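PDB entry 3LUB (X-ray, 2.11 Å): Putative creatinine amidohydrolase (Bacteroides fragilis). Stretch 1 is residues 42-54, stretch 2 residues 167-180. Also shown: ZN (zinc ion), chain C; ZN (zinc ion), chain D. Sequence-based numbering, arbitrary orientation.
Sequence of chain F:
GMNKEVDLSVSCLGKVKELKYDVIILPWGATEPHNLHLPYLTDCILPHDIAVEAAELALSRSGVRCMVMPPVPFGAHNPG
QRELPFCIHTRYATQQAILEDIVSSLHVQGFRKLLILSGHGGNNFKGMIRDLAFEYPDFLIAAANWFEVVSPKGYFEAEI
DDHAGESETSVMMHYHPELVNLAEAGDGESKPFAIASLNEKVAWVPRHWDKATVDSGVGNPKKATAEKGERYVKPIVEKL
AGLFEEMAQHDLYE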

# COMPACT_ATOMS: atom_id res chain seq x y z
N THR F 42 29.34 4.65 7.98
CA THR F 42 30.07 5.69 7.21
C THR F 42 29.16 6.63 6.44
O THR F 42 29.35 7.84 6.46
N ASP F 43 28.14 6.10 5.77
CA ASP F 43 27.25 6.93 4.94
C ASP F 43 26.29 7.80 5.71
O ASP F 43 25.68 8.69 5.14
N CYS F 44 26.16 7.55 7.01
CA CYS F 44 25.42 8.42 7.93
C CYS F 44 26.34 9.45 8.59
O CYS F 44 26.00 10.63 8.70
N ILE F 45 27.48 8.97 9.05
CA ILE F 45 28.44 9.77 9.80
C ILE F 45 28.98 10.94 8.99
O ILE F 45 28.99 12.06 9.47
N LEU F 46 29.42 10.68 7.76
CA LEU F 46 30.05 11.71 6.95
C LEU F 46 29.14 12.88 6.59
O LEU F 46 29.52 14.03 6.83
N PRO F 47 27.93 12.61 6.05
CA PRO F 47 27.03 13.77 5.82
C PRO F 47 26.57 14.50 7.07
O PRO F 47 26.33 15.68 7.02
N HIS F 48 26.41 13.79 8.18
CA HIS F 48 26.06 14.45 9.44
C HIS F 48 27.16 15.46 9.82
O HIS F 48 26.88 16.63 10.08
N ASP F 49 28.40 14.99 9.86
CA ASP F 49 29.54 15.86 10.23
C ASP F 49 29.76 17.03 9.27
O ASP F 49 29.93 18.19 9.71
N ILE F 50 29.68 16.79 7.96
CA ILE F 50 29.72 17.87 6.97
C ILE F 50 28.60 18.89 7.17
O ILE F 50 28.83 20.10 7.18
N ALA F 51 27.37 18.41 7.34
CA ALA F 51 26.21 19.30 7.46
C ALA F 51 26.26 20.15 8.72
O ALA F 51 25.90 21.33 8.69
N VAL F 52 26.70 19.57 9.83
CA VAL F 52 26.87 20.34 11.09
C VAL F 52 27.94 21.44 10.90
O VAL F 52 27.70 22.61 11.26
N GLU F 53 29.06 21.08 10.28
CA GLU F 53 30.10 22.06 9.98
C GLU F 53 29.58 23.20 9.08
O GLU F 53 29.88 24.32 9.32
N ALA F 54 28.79 22.88 8.06
CA ALA F 54 28.24 23.91 7.17
C ALA F 54 27.19 24.74 7.88
O ALA F 54 27.08 25.95 7.61
N SER F 167 38.85 8.56 -0.92
CA SER F 167 38.13 9.74 -0.50
C SER F 167 37.29 9.53 0.76
O SER F 167 37.33 10.37 1.69
N GLU F 168 36.49 8.47 0.78
CA GLU F 168 35.67 8.18 1.96
C GLU F 168 36.58 7.87 3.15
O GLU F 168 36.27 8.26 4.29
N THR F 169 37.65 7.12 2.92
CA THR F 169 38.58 6.79 4.01
C THR F 169 39.24 8.05 4.56
O THR F 169 39.33 8.20 5.76
N SER F 170 39.68 8.94 3.68
CA SER F 170 40.35 10.17 4.10
C SER F 170 39.45 11.02 4.93
O SER F 170 39.87 11.55 5.94
N VAL F 171 38.20 11.19 4.49
CA VAL F 171 37.27 12.07 5.18
C VAL F 171 36.91 11.46 6.55
O VAL F 171 36.78 12.18 7.51
N MSE F 172 36.81 10.13 6.64
CA MSE F 172 36.59 9.47 7.95
C MSE F 172 37.82 9.68 8.84
O MSE F 172 37.68 9.94 10.03
N MSE F 173 39.02 9.57 8.28
CA MSE F 173 40.24 9.75 9.06
C MSE F 173 40.30 11.14 9.65
O MSE F 173 40.78 11.32 10.78
N HIS F 174 39.79 12.11 8.90
CA HIS F 174 39.72 13.49 9.37
C HIS F 174 38.71 13.67 10.50
O HIS F 174 39.06 14.13 11.58
N TYR F 175 37.48 13.28 10.25
CA TYR F 175 36.40 13.49 11.21
C TYR F 175 36.42 12.52 12.37
O TYR F 175 36.15 12.92 13.47
N HIS F 176 36.68 11.23 12.13
CA HIS F 176 36.69 10.23 13.20
C HIS F 176 37.85 9.26 13.07
O HIS F 176 37.66 8.10 12.77
N PRO F 177 39.06 9.73 13.34
CA PRO F 177 40.24 8.87 13.24
C PRO F 177 40.20 7.58 14.09
O PRO F 177 40.83 6.59 13.74
N GLU F 178 39.50 7.64 15.22
CA GLU F 178 39.32 6.51 16.12
C GLU F 178 38.44 5.39 15.53
O GLU F 178 38.38 4.32 16.09
N LEU F 179 37.71 5.67 14.43
CA LEU F 179 36.79 4.70 13.86
C LEU F 179 37.40 3.93 12.70
O LEU F 179 36.79 3.00 12.19
N VAL F 180 38.60 4.31 12.28
CA VAL F 180 39.22 3.68 11.11
C VAL F 180 40.67 3.26 11.37
O VAL F 180 41.50 4.07 11.75

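Helices 42-54 and 167-175 cross at 59°, their axes 10.5 Å apart at closest approach; the two stretches together bury 612 Å². At one end the link is metal. Asp-43 (m) bridges two zinc ions, OD1 lying 1.9 Å from the chain C ZN and OD2 2.1 Å from the chain D ZN; Glu-168 OE2 binds the chain C ZN at 1.9 Å. The carboxylate oxygens Asp-43 OD1 and Glu-168 OE2 can therefore sit 2.9 Å apart without a hydrogen bond, their charge met by the shared cation. Water 3 lies between the metals, and Glu-168 OE1 and Thr-42 OG1 find hydrogen-bond partners elsewhere in the structure.

Next comes the apolar layer. Leu-46 (m, t) leaves its CA sideways but ends in a hole formed by Glu-168, Val-171, Met-172 and Tyr-175, with CD2 3.7 Å from CE of selenomethionine Met-172 (t, p, p). Ile-45 (m, t) points toward stretch 2, its CD1 3.9 Å from Leu-179 CD1.

Tyr-175 (m) is the reciprocal knob, set among Leu-46, Asp-49, Ile-50 and Glu-53. Asp-49 CB lies over one ring face, 3.7 Å from the Tyr-175 centroid, while the phenol OH donates to Glu-53 OE2 at 2.6 Å. That acceptor also receives a bond from water 2, 2.7 Å from Glu-53 OE2 and 2.8 Å from His-174 NE2, which joins two side chains too far apart to bond directly.

Asp-49 (m) uses both oxygens: OD1 accepts from His-48 ND1 at 3.1 Å, and OD2 accepts a short but weak, bent bond (122°) from His-176 NE2 at 2.6 Å. Water 1 donates to Asp-49 OD2 and to Tyr-175 O, 3.2 Å from each. The other imidazole nitrogen, His-176 ND1, donates to Glu-178 OE2 at 3.0 Å, so both ring nitrogens are engaged.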

# COMPACT_ATOMS: atom_id res chain seq x y z
CB THR F 42 31.10 5.04 6.23
OG1 THR F 42 32.06 4.26 6.97
CG2 THR F 42 31.82 6.08 5.33
CB ASP F 43 26.46 6.08 3.93
CG ASP F 43 27.34 5.42 2.91
OD1 ASP F 43 28.56 5.73 2.84
OD2 ASP F 43 26.80 4.58 2.17
CB CYS F 44 24.80 7.60 9.07
SG CYS F 44 23.37 6.51 8.67
CB ILE F 45 29.63 8.93 10.28
CG1 ILE F 45 29.19 7.91 11.34
CG2 ILE F 45 30.71 9.82 10.83
CD1 ILE F 45 30.12 6.73 11.59
CB LEU F 46 30.67 11.09 5.70
CG LEU F 46 31.86 10.18 6.03
CD1 LEU F 46 32.68 9.84 4.75
CD2 LEU F 46 32.72 10.84 7.11
CB PRO F 47 25.83 13.15 5.09
CG PRO F 47 25.92 11.69 5.31
CD PRO F 47 27.36 11.37 5.49
CB HIS F 48 25.88 13.43 10.58
CG HIS F 48 25.64 14.09 11.90
ND1 HIS F 48 26.67 14.39 12.78
CD2 HIS F 48 24.51 14.56 12.46
CE1 HIS F 48 26.17 14.98 13.84
NE2 HIS F 48 24.86 15.12 13.67
CB ASP F 49 30.80 15.01 10.39
CG ASP F 49 30.76 14.11 11.62
OD1 ASP F 49 29.71 14.12 12.34
OD2 ASP F 49 31.74 13.36 11.85
CB ILE F 50 29.69 17.33 5.52
CG1 ILE F 50 30.99 16.55 5.23
CG2 ILE F 50 29.45 18.47 4.51
CD1 ILE F 50 30.92 15.67 4.04
CB ALA F 51 24.89 18.49 7.38
CB VAL F 52 27.18 19.41 12.29
CG1 VAL F 52 27.71 20.20 13.52
CG2 VAL F 52 25.95 18.66 12.67
CB GLU F 53 31.28 21.40 9.29
CG GLU F 53 32.53 21.20 10.12
CD GLU F 53 33.79 21.21 9.26
OE1 GLU F 53 34.27 22.33 8.97
OE2 GLU F 53 34.30 20.13 8.87
CB ALA F 54 27.69 23.30 5.89
CB SER F 167 37.23 10.22 -1.65
OG SER F 167 36.44 9.15 -2.16
CB GLU F 168 34.70 7.01 1.73
CG GLU F 168 33.29 7.44 1.35
CD GLU F 168 32.27 6.31 1.38
OE1 GLU F 168 32.63 5.16 1.09
OE2 GLU F 168 31.06 6.62 1.63
CB THR F 169 39.65 5.77 3.61
OG1 THR F 169 39.01 4.60 3.08
CG2 THR F 169 40.45 5.38 4.82
CB SER F 170 40.87 11.00 2.90
OG SER F 170 41.90 10.34 2.20
CB VAL F 171 36.03 12.37 4.33
CG1 VAL F 171 35.05 13.30 5.10
CG2 VAL F 171 36.44 12.99 2.95
CB MSE F 172 36.35 7.96 7.80
CG MSE F 172 35.94 7.27 9.09
SE MSE F 172 34.25 8.01 9.88
CE MSE F 172 32.89 7.41 8.57
CB MSE F 173 41.49 9.46 8.24
CG MSE F 173 41.74 7.98 8.01
SE MSE F 173 43.13 7.68 6.66
CE MSE F 173 44.86 7.87 7.79
CB HIS F 174 39.40 14.41 8.21
CG HIS F 174 39.02 15.79 8.59
ND1 HIS F 174 39.88 16.64 9.26
CD2 HIS F 174 37.90 16.51 8.34
CE1 HIS F 174 39.29 17.81 9.44
NE2 HIS F 174 38.09 17.76 8.89
CB TYR F 175 35.03 13.39 10.51
CG TYR F 175 34.62 14.65 9.77
CD1 TYR F 175 34.51 15.87 10.42
CD2 TYR F 175 34.32 14.60 8.42
CE1 TYR F 175 34.13 17.02 9.74
CE2 TYR F 175 33.94 15.72 7.74
CZ TYR F 175 33.83 16.92 8.41
OH TYR F 175 33.44 18.02 7.69
CB HIS F 176 35.37 9.46 13.24
CG HIS F 176 34.19 10.30 13.62
ND1 HIS F 176 33.88 10.59 14.93
CD2 HIS F 176 33.28 10.95 12.86
CE1 HIS F 176 32.81 11.36 14.96
NE2 HIS F 176 32.44 11.62 13.72
CB PRO F 177 41.40 9.78 13.67
CG PRO F 177 40.78 10.98 14.30
CD PRO F 177 39.40 11.12 13.71
CB GLU F 178 38.72 7.00 17.44
CG GLU F 178 37.21 7.29 17.49
CD GLU F 178 36.80 8.62 16.86
OE1 GLU F 178 37.69 9.41 16.44
OE2 GLU F 178 35.58 8.87 16.77
CB LEU F 179 35.48 5.38 13.42
CG LEU F 179 34.57 5.94 14.51
CD1 LEU F 179 33.26 6.42 13.94
CD2 LEU F 179 34.29 4.92 15.63
CB VAL F 180 39.08 4.59 9.83
CG1 VAL F 180 39.31 6.04 10.15
CG2 VAL F 180 40.06 4.13 8.73
ZN ZN C . 29.97 5.07 1.74
ZN ZN D . 27.16 3.62 0.36
O HOH W 1 33.62 14.81 13.95
O HOH W 2 36.96 20.36 8.75
O HOH W 3 29.38 4.55 -0.19